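Local atomic coordinates of ABC transporter periplasmic peptide-binding protein (Pseudoalteromonas, PDB entry 4QFL), a protein that binds dipeptides in the periplasm, here Ala-Phe, and probably delivers them to an ABC transporter for uptake. Residues A[42-50]-A[137-145]; A[118-126]-A[183-192]. One frame throughout, in Å; residues are numbered along the deposited sequence.

How the interactions relate
Interactions 1 and 2 lie side by side, their centres about 14 Å apart, and their segments alternate along the chain: 42-50, 118-126, 137-145, 183-192. Helix 115-126 and helix 141-145 follow one another in sequence, the first serving interaction 2 and the second interaction 1. Three atom pairs link the contacts: Y140 OH is probably hydrogen-bonded to R124 NE, Q45 NE2 probably to T121 O, and Q45 OE1 packs on L186 CD1. Interaction 1 reaches the bound dipeptide, whereas interaction 2 sits farther out, its centre about 21 Å from that of the chain. The loop that holds the peptide is thus tied, through Q45 and Y140, to helix 115-126.

Interaction 1 (A[42-50]-A[137-145]); sequences FNPQVTTTG and DANYPYFQS. With PHE (phenylalanine), chain D; ALA (alanine), chain C.
The end of loop 42-50 (T48, T49, G50) lines the dipeptide pocket and leads into helix 50-60, and the loop packs against the start of helix 141-145 through T48, V46 and Q45. T48 faces two ways. Its OG1, wedged between the backbone N and the carbonyl carbon (chi1 60°), lies 3.7 Å from CE2 of the bound phenylalanine, while CG2 turns to the helix and rests 3.3 Å from Y142 N and against CB of P141 and Y142. Replacing T48 by alanine removes both branches, which would probably open a gap above Y142 N and leave the ligand ring less closely packed. The P141 ring packs against the loop backbone, CG 3.6 Å from T47 CA and CD against V46 O. Farther along, Q45 O approaches the Y140 ring at its edge and makes a CA-H...O contact with Y140 CA (3.4 Å). A water bridges the two segments: it donates to Q45 O and T47 O and accepts from Y142 N, the last at 2.8 Å, so an amide of the first helical turn is satisfied through the loop. The loop is shaped by an Asx turn, N43 OD1 accepting from Q45 N, and by an ST turn, T47 OG1 accepting from T49 N. The ST turn spans T48, whose O accepts from the phenylalanine N (2.9 Å), and G50 N donates to the ligand's OXT (2.8 Å). R383 and Y385 also bond the phenylalanine. Such main-chain recognition is consistent with the multispecific dipeptide binding of this family 5 solute-binding protein.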
loop_
_atom_site.group_PDB
_atom_site.type_symbol
_atom_site.label_atom_id
_atom_site.label_comp_id
_atom_site.label_asym_id
_atom_site.label_seq_id
_atom_site.Cartn_x
_atom_site.Cartn_y
_atom_site.Cartn_z
ATOM N N PHE A 42 8.568 -12.521 2.466
ATOM C CA PHE A 42 9.429 -12.093 1.379
ATOM C C PHE A 42 8.756 -12.232 0.015
ATOM O O PHE A 42 9.396 -12.107 -1.027
ATOM C CB PHE A 42 10.794 -12.773 1.469
ATOM C CG PHE A 42 11.642 -12.194 2.545
ATOM C CD1 PHE A 42 11.583 -12.689 3.826
ATOM C CD2 PHE A 42 12.420 -11.083 2.296
ATOM C CE1 PHE A 42 12.337 -12.115 4.833
ATOM C CE2 PHE A 42 13.169 -10.518 3.297
ATOM C CZ PHE A 42 13.127 -11.034 4.560
ATOM N N ASN A 43 7.448 -12.463 0.049
ATOM C CA ASN A 43 6.635 -12.477 -1.154
ATOM C C ASN A 43 5.581 -11.375 -1.115
ATOM O O ASN A 43 4.671 -11.410 -0.286
ATOM C CB ASN A 43 5.972 -13.842 -1.324
ATOM C CG ASN A 43 4.987 -13.868 -2.457
ATOM O OD1 ASN A 43 4.909 -12.934 -3.259
ATOM N ND2 ASN A 43 4.224 -14.951 -2.541
ATOM N N PRO A 44 5.692 -10.393 -2.026
ATOM C CA PRO A 44 4.799 -9.224 -2.049
ATOM C C PRO A 44 3.323 -9.580 -2.213
ATOM O O PRO A 44 2.462 -8.782 -1.849
ATOM C CB PRO A 44 5.287 -8.437 -3.273
ATOM C CG PRO A 44 6.705 -8.874 -3.462
ATOM C CD PRO A 44 6.746 -10.307 -3.050
ATOM N N GLN A 45 3.048 -10.753 -2.770
ATOM C CA GLN A 45 1.682 -11.231 -2.990
ATOM C C GLN A 45 0.815 -11.300 -1.739
ATOM O O GLN A 45 -0.401 -11.137 -1.810
ATOM C CB GLN A 45 1.710 -12.629 -3.608
ATOM C CG GLN A 45 2.243 -12.687 -5.022
ATOM C CD GLN A 45 2.065 -14.062 -5.616
ATOM O OE1 GLN A 45 2.181 -15.066 -4.914
ATOM N NE2 GLN A 45 1.767 -14.120 -6.909
ATOM N N VAL A 46 1.448 -11.554 -0.598
ATOM C CA VAL A 46 0.722 -11.913 0.608
ATOM C C VAL A 46 0.430 -10.733 1.550
ATOM O O VAL A 46 -0.123 -10.913 2.637
ATOM C CB VAL A 46 1.443 -13.059 1.355
ATOM C CG1 VAL A 46 1.736 -14.218 0.396
ATOM C CG2 VAL A 46 2.714 -12.580 1.990
ATOM N N THR A 47 0.777 -9.523 1.117
ATOM C CA THR A 47 0.592 -8.355 1.957
ATOM C C THR A 47 0.189 -7.113 1.162
ATOM O O THR A 47 0.454 -7.025 -0.041
ATOM C CB THR A 47 1.888 -8.044 2.711
ATOM O OG1 THR A 47 1.613 -7.120 3.762
ATOM C CG2 THR A 47 2.900 -7.430 1.771
ATOM N N THR A 48 -0.467 -6.168 1.841
ATOM C CA THR A 48 -0.641 -4.824 1.323
ATOM C C THR A 48 0.026 -3.812 2.246
ATOM O O THR A 48 -0.290 -2.626 2.211
ATOM C CB THR A 48 -2.110 -4.436 1.174
ATOM O OG1 THR A 48 -2.755 -4.494 2.451
ATOM C CG2 THR A 48 -2.803 -5.371 0.211
ATOM N N THR A 49 0.960 -4.264 3.071
ATOM C CA THR A 49 1.619 -3.336 3.983
ATOM C C THR A 49 2.882 -2.729 3.401
ATOM O O THR A 49 3.827 -3.430 3.090
ATOM C CB THR A 49 1.969 -4.001 5.301
ATOM O OG1 THR A 49 0.752 -4.411 5.933
ATOM C CG2 THR A 49 2.715 -3.016 6.190
ATOM N N GLY A 50 2.892 -1.411 3.276
ATOM C CA GLY A 50 3.987 -0.715 2.618
ATOM C C GLY A 50 5.354 -0.970 3.225
ATOM O O GLY A 50 6.350 -1.032 2.508
ATOM N N ASP A 137 -0.849 -18.570 4.449
ATOM C CA ASP A 137 -2.143 -18.290 5.055
ATOM C C ASP A 137 -3.252 -18.414 4.022
ATOM O O ASP A 137 -4.434 -18.399 4.363
ATOM C CB ASP A 137 -2.147 -16.919 5.721
ATOM C CG ASP A 137 -1.339 -16.905 6.998
ATOM O OD1 ASP A 137 -1.494 -17.843 7.809
ATOM O OD2 ASP A 137 -0.535 -15.970 7.186
ATOM N N ALA A 138 -2.854 -18.569 2.763
ATOM C CA ALA A 138 -3.800 -18.597 1.661
ATOM C C ALA A 138 -4.452 -17.223 1.452
ATOM O O ALA A 138 -5.555 -17.121 0.924
ATOM C CB ALA A 138 -4.843 -19.662 1.892
ATOM N N ASN A 139 -3.759 -16.168 1.861
ATOM C CA ASN A 139 -4.250 -14.814 1.656
ATOM C C ASN A 139 -3.412 -14.068 0.640
ATOM O O ASN A 139 -2.190 -14.054 0.740
ATOM C CB ASN A 139 -4.253 -14.038 2.970
ATOM C CG ASN A 139 -5.343 -14.507 3.922
ATOM O OD1 ASN A 139 -5.100 -14.698 5.116
ATOM N ND2 ASN A 139 -6.549 -14.702 3.396
ATOM N N TYR A 140 -4.074 -13.441 -0.331
ATOM C CA TYR A 140 -3.416 -12.541 -1.285
ATOM C C TYR A 140 -4.185 -11.227 -1.286
ATOM O O TYR A 140 -4.976 -10.967 -2.188
ATOM C CB TYR A 140 -3.391 -13.181 -2.678
ATOM C CG TYR A 140 -2.878 -14.612 -2.645
ATOM C CD1 TYR A 140 -1.550 -14.883 -2.335
ATOM C CD2 TYR A 140 -3.724 -15.690 -2.895
ATOM C CE1 TYR A 140 -1.069 -16.177 -2.282
ATOM C CE2 TYR A 140 -3.250 -16.998 -2.846
ATOM C CZ TYR A 140 -1.921 -17.233 -2.539
ATOM O OH TYR A 140 -1.430 -18.520 -2.482
ATOM N N PRO A 141 -3.971 -10.402 -0.243
ATOM C CA PRO A 141 -4.910 -9.324 0.095
ATOM C C PRO A 141 -5.157 -8.292 -1.011
ATOM O O PRO A 141 -6.312 -7.968 -1.254
ATOM C CB PRO A 141 -4.302 -8.689 1.354
ATOM C CG PRO A 141 -2.889 -9.172 1.415
ATOM C CD PRO A 141 -2.832 -10.475 0.692
ATOM N N TYR A 142 -4.129 -7.771 -1.669
ATOM C CA TYR A 142 -4.408 -6.802 -2.723
ATOM C C TYR A 142 -5.346 -7.425 -3.767
ATOM O O TYR A 142 -6.388 -6.874 -4.121
ATOM C CB TYR A 142 -3.134 -6.297 -3.414
ATOM C CG TYR A 142 -3.479 -5.235 -4.430
ATOM C CD1 TYR A 142 -3.800 -3.951 -4.018
ATOM C CD2 TYR A 142 -3.550 -5.528 -5.786
ATOM C CE1 TYR A 142 -4.152 -2.986 -4.918
ATOM C CE2 TYR A 142 -3.901 -4.561 -6.701
ATOM C CZ TYR A 142 -4.210 -3.292 -6.258
ATOM O OH TYR A 142 -4.561 -2.310 -7.155
ATOM N N PHE A 143 -4.953 -8.592 -4.241
ATOM C CA PHE A 143 -5.647 -9.266 -5.319
ATOM C C PHE A 143 -7.061 -9.714 -4.951
ATOM O O PHE A 143 -7.999 -9.524 -5.719
ATOM C CB PHE A 143 -4.794 -10.426 -5.798
ATOM C CG PHE A 143 -3.464 -9.994 -6.358
ATOM C CD1 PHE A 143 -3.396 -9.326 -7.581
ATOM C CD2 PHE A 143 -2.286 -10.249 -5.672
ATOM C CE1 PHE A 143 -2.170 -8.930 -8.112
ATOM C CE2 PHE A 143 -1.051 -9.862 -6.199
ATOM C CZ PHE A 143 -0.993 -9.200 -7.413
ATOM N N GLN A 144 -7.231 -10.293 -3.774
ATOM C CA GLN A 144 -8.567 -10.645 -3.327
ATOM C C GLN A 144 -9.446 -9.398 -3.176
ATOM O O GLN A 144 -10.609 -9.414 -3.551
ATOM C CB GLN A 144 -8.507 -11.477 -2.047
ATOM C CG GLN A 144 -7.606 -12.710 -2.217
ATOM C CD GLN A 144 -7.336 -13.484 -0.926
ATOM O OE1 GLN A 144 -7.547 -12.986 0.182
ATOM N NE2 GLN A 144 -6.855 -14.717 -1.077
ATOM N N SER A 145 -8.877 -8.306 -2.676
ATOM C CA SER A 145 -9.617 -7.057 -2.512
ATOM C C SER A 145 -10.174 -6.489 -3.817
ATOM O O SER A 145 -11.239 -5.892 -3.828
ATOM C CB SER A 145 -8.749 -5.997 -1.832
ATOM O OG SER A 145 -8.467 -6.360 -0.498
HETATM N N PHE D . -0.783 0.144 2.891
HETATM C CA PHE D . -0.864 0.785 4.199
HETATM C C PHE D . 0.470 1.400 4.552
HETATM O O PHE D . 0.528 2.444 5.194
HETATM C CB PHE D . -1.221 -0.240 5.270
HETATM C CG PHE D . -2.628 -0.721 5.203
HETATM C CD1 PHE D . -3.678 0.176 5.091
HETATM C CD2 PHE D . -2.907 -2.068 5.259
HETATM C CE1 PHE D . -4.973 -0.258 5.043
HETATM C CE2 PHE D . -4.202 -2.512 5.211
HETATM C CZ PHE D . -5.240 -1.610 5.099
HETATM O OXT PHE D . 1.520 0.856 4.208
HETATM N N ALA C . -1.133 0.732 -0.660
HETATM C CA ALA C . -0.516 0.047 0.472
HETATM C C ALA C . -0.710 0.844 1.761
HETATM O O ALA C . -0.805 2.070 1.729
HETATM C CB ALA C . 0.973 -0.194 0.206
HETATM O O HOH W 1 -1.402 -8.487 -1.828
#

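Interaction 2 (A[118-126]-A[183-192]); sequences VIFTFSRLF and AVVLSKEYAM
T121 turns OG1 beside its own backbone N (chi1 -61°), where it meets L186 N, and CG2 anti to that N, 3.1 Å from V184 O; F120, one residue earlier in helix 115-126, throws its ring out anti to the N toward helix 188-196. Residues 184-187 run extended into that helix through an N-cap, S187 OG accepting from Y190 N at 2.9 Å. The two short helical segments are inclined at 63°, with axes 10.2 Å apart. F120 fills the space between them: CB lies on the extended K188 chain at CG, and M192 bends at chi2 and chi3 to bring CE to F120 CE1 (3.8 Å). F120 CZ lies 3.4 Å from A191 CB. Toward the other end, F122 directs its ring edge at A183 O, with CZ 3.4 Å away. R124 meets L186 CD1 at the edge of its guanidinium, which is salt-bridged to D204. D117 fastens both sides, its O bonded to T121 OG1 and its OD1 to K188 N. The one direct hydrogen bond between the segments runs from L186 N to T121 OG1, 2.8 Å long and bent to 152° at the hydrogen.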
loop_
_atom_site.group_PDB
_atom_site.type_symbol
_atom_site.label_atom_id
_atom_site.label_comp_id
_atom_site.label_asym_id
_atom_site.label_seq_id
_atom_site.Cartn_x
_atom_site.Cartn_y
_atom_site.Cartn_z
ATOM N N VAL A 118 5.244 -16.978 -15.431
ATOM C CA VAL A 118 4.126 -16.049 -15.414
ATOM C C VAL A 118 2.853 -16.795 -15.072
ATOM O O VAL A 118 2.084 -16.380 -14.198
ATOM C CB VAL A 118 3.983 -15.339 -16.763
ATOM C CG1 VAL A 118 2.749 -14.447 -16.785
ATOM C CG2 VAL A 118 5.243 -14.528 -17.055
ATOM N N ILE A 119 2.641 -17.915 -15.754
ATOM C CA ILE A 119 1.450 -18.706 -15.527
ATOM C C ILE A 119 1.421 -19.218 -14.096
ATOM O O ILE A 119 0.375 -19.195 -13.455
ATOM C CB ILE A 119 1.321 -19.847 -16.549
ATOM C CG1 ILE A 119 1.334 -19.259 -17.963
ATOM C CG2 ILE A 119 0.035 -20.596 -16.326
ATOM C CD1 ILE A 119 1.680 -20.242 -19.062
ATOM N N PHE A 120 2.565 -19.651 -13.575
ATOM C CA PHE A 120 2.598 -20.120 -12.196
ATOM C C PHE A 120 2.337 -19.019 -11.183
ATOM O O PHE A 120 1.513 -19.168 -10.282
ATOM C CB PHE A 120 3.926 -20.756 -11.832
ATOM C CG PHE A 120 4.088 -20.943 -10.352
ATOM C CD1 PHE A 120 3.485 -22.022 -9.707
ATOM C CD2 PHE A 120 4.793 -20.022 -9.592
ATOM C CE1 PHE A 120 3.612 -22.195 -8.328
ATOM C CE2 PHE A 120 4.925 -20.183 -8.209
ATOM C CZ PHE A 120 4.332 -21.267 -7.575
ATOM N N THR A 121 3.091 -17.938 -11.306
ATOM C CA THR A 121 2.977 -16.805 -10.391
ATOM C C THR A 121 1.546 -16.305 -10.265
ATOM O O THR A 121 1.034 -16.078 -9.155
ATOM C CB THR A 121 3.855 -15.637 -10.865
ATOM O OG1 THR A 121 5.221 -16.053 -10.887
ATOM C CG2 THR A 121 3.694 -14.444 -9.926
ATOM N N PHE A 122 0.900 -16.125 -11.409
ATOM C CA PHE A 122 -0.432 -15.530 -11.403
ATOM C C PHE A 122 -1.581 -16.529 -11.252
ATOM O O PHE A 122 -2.622 -16.185 -10.690
ATOM C CB PHE A 122 -0.604 -14.531 -12.559
ATOM C CG PHE A 122 0.308 -13.335 -12.426
ATOM C CD1 PHE A 122 0.008 -12.320 -11.532
ATOM C CD2 PHE A 122 1.502 -13.272 -13.126
ATOM C CE1 PHE A 122 0.851 -11.256 -11.370
ATOM C CE2 PHE A 122 2.353 -12.204 -12.963
ATOM C CZ PHE A 122 2.028 -11.199 -12.075
ATOM N N SER A 123 -1.389 -17.765 -11.698
ATOM C CA SER A 123 -2.399 -18.773 -11.433
ATOM C C SER A 123 -2.394 -19.146 -9.951
ATOM O O SER A 123 -3.397 -19.626 -9.441
ATOM C CB SER A 123 -2.233 -20.008 -12.319
ATOM O OG SER A 123 -1.087 -20.753 -11.955
ATOM N N ARG A 124 -1.289 -18.910 -9.250
ATOM C CA ARG A 124 -1.288 -19.128 -7.801
ATOM C C ARG A 124 -2.418 -18.345 -7.120
ATOM O O ARG A 124 -2.955 -18.765 -6.097
ATOM C CB ARG A 124 0.065 -18.753 -7.176
ATOM C CG ARG A 124 0.070 -18.830 -5.649
ATOM C CD ARG A 124 1.432 -18.591 -5.017
ATOM N NE ARG A 124 1.369 -18.791 -3.567
ATOM C CZ ARG A 124 2.380 -18.557 -2.737
ATOM N NH1 ARG A 124 3.537 -18.111 -3.205
ATOM N NH2 ARG A 124 2.235 -18.756 -1.439
ATOM N N LEU A 125 -2.781 -17.206 -7.696
ATOM C CA LEU A 125 -3.810 -16.342 -7.110
ATOM C C LEU A 125 -5.249 -16.820 -7.348
ATOM O O LEU A 125 -6.064 -16.819 -6.427
ATOM C CB LEU A 125 -3.666 -14.904 -7.624
ATOM C CG LEU A 125 -2.266 -14.306 -7.594
ATOM C CD1 LEU A 125 -2.275 -12.983 -8.348
ATOM C CD2 LEU A 125 -1.780 -14.124 -6.162
ATOM N N PHE A 126 -5.561 -17.235 -8.572
ATOM C CA PHE A 126 -6.954 -17.507 -8.919
ATOM C C PHE A 126 -7.278 -18.983 -9.089
ATOM O O PHE A 126 -8.445 -19.363 -9.085
ATOM C CB PHE A 126 -7.342 -16.773 -10.203
ATOM C CG PHE A 126 -6.624 -17.272 -11.422
ATOM C CD1 PHE A 126 -6.986 -18.464 -12.015
ATOM C CD2 PHE A 126 -5.587 -16.549 -11.977
ATOM C CE1 PHE A 126 -6.325 -18.928 -13.127
ATOM C CE2 PHE A 126 -4.926 -17.012 -13.093
ATOM C CZ PHE A 126 -5.296 -18.204 -13.672
ATOM N N ALA A 183 2.454 -7.414 -7.910
ATOM C CA ALA A 183 2.377 -8.237 -9.113
ATOM C C ALA A 183 3.738 -8.717 -9.613
ATOM O O ALA A 183 3.989 -8.757 -10.822
ATOM C CB ALA A 183 1.661 -7.464 -10.208
ATOM N N VAL A 184 4.621 -9.093 -8.695
ATOM C CA VAL A 184 5.968 -9.483 -9.109
ATOM C C VAL A 184 5.939 -10.858 -9.720
ATOM O O VAL A 184 4.985 -11.610 -9.522
ATOM C CB VAL A 184 6.952 -9.500 -7.948
ATOM C CG1 VAL A 184 7.009 -8.127 -7.279
ATOM C CG2 VAL A 184 6.588 -10.585 -6.953
ATOM N N VAL A 185 6.992 -11.183 -10.458
ATOM C CA VAL A 185 7.147 -12.508 -11.055
ATOM C C VAL A 185 7.980 -13.461 -10.191
ATOM O O VAL A 185 9.107 -13.135 -9.802
ATOM C CB VAL A 185 7.807 -12.407 -12.438
ATOM C CG1 VAL A 185 8.056 -13.795 -13.003
ATOM C CG2 VAL A 185 6.928 -11.596 -13.368
ATOM N N LEU A 186 7.426 -14.640 -9.911
ATOM C CA LEU A 186 8.093 -15.634 -9.073
ATOM C C LEU A 186 8.707 -16.769 -9.890
ATOM O O LEU A 186 8.456 -16.886 -11.084
ATOM C CB LEU A 186 7.109 -16.221 -8.056
ATOM C CG LEU A 186 6.361 -15.208 -7.191
ATOM C CD1 LEU A 186 5.386 -15.918 -6.259
ATOM C CD2 LEU A 186 7.360 -14.420 -6.407
ATOM N N SER A 187 9.507 -17.601 -9.224
ATOM C CA SER A 187 10.167 -18.745 -9.857
ATOM C C SER A 187 9.371 -20.045 -9.766
ATOM O O SER A 187 9.188 -20.593 -8.675
ATOM C CB SER A 187 11.535 -18.999 -9.227
ATOM O OG SER A 187 12.053 -20.238 -9.689
ATOM N N LYS A 188 8.926 -20.551 -10.912
ATOM C CA LYS A 188 8.257 -21.840 -10.943
ATOM C C LYS A 188 9.224 -22.970 -10.628
ATOM O O LYS A 188 8.879 -23.909 -9.904
ATOM C CB LYS A 188 7.578 -22.097 -12.283
ATOM C CG LYS A 188 6.725 -23.354 -12.239
ATOM C CD LYS A 188 6.032 -23.654 -13.544
ATOM C CE LYS A 188 5.169 -24.895 -13.391
ATOM N NZ LYS A 188 4.461 -25.266 -14.645
ATOM N N GLU A 189 10.436 -22.893 -11.165
ATOM C CA GLU A 189 11.401 -23.952 -10.897
ATOM C C GLU A 189 11.676 -24.081 -9.403
ATOM O O GLU A 189 11.692 -25.180 -8.863
ATOM C CB GLU A 189 12.701 -23.755 -11.671
ATOM C CG GLU A 189 13.693 -24.884 -11.417
ATOM C CD GLU A 189 14.957 -24.759 -12.239
ATOM O OE1 GLU A 189 15.211 -23.653 -12.758
ATOM O OE2 GLU A 189 15.694 -25.767 -12.363
ATOM N N TYR A 190 11.886 -22.955 -8.735
ATOM C CA TYR A 190 12.087 -22.959 -7.295
ATOM C C TYR A 190 10.867 -23.572 -6.634
ATOM O O TYR A 190 10.983 -24.481 -5.814
ATOM C CB TYR A 190 12.311 -21.529 -6.795
ATOM C CG TYR A 190 12.590 -21.384 -5.312
ATOM C CD1 TYR A 190 13.423 -22.273 -4.639
ATOM C CD2 TYR A 190 12.042 -20.338 -4.592
ATOM C CE1 TYR A 190 13.676 -22.132 -3.290
ATOM C CE2 TYR A 190 12.292 -20.186 -3.251
ATOM C CZ TYR A 190 13.109 -21.085 -2.598
ATOM O OH TYR A 190 13.361 -20.923 -1.249
ATOM N N ALA A 191 9.692 -23.086 -7.010
ATOM C CA ALA A 191 8.446 -23.565 -6.407
ATOM C C ALA A 191 8.245 -25.066 -6.580
ATOM O O ALA A 191 7.831 -25.746 -5.649
ATOM C CB ALA A 191 7.261 -22.810 -6.966
ATOM N N MET A 192 8.534 -25.575 -7.772
ATOM C CA MET A 192 8.393 -27.000 -8.063
ATOM C C MET A 192 9.456 -27.836 -7.348
ATOM O O MET A 192 9.212 -28.981 -6.967
ATOM C CB MET A 192 8.451 -27.235 -9.576
ATOM C CG MET A 192 7.223 -26.740 -10.321
ATOM S SD MET A 192 5.703 -27.127 -9.416
ATOM C CE MET A 192 5.292 -25.530 -8.728
#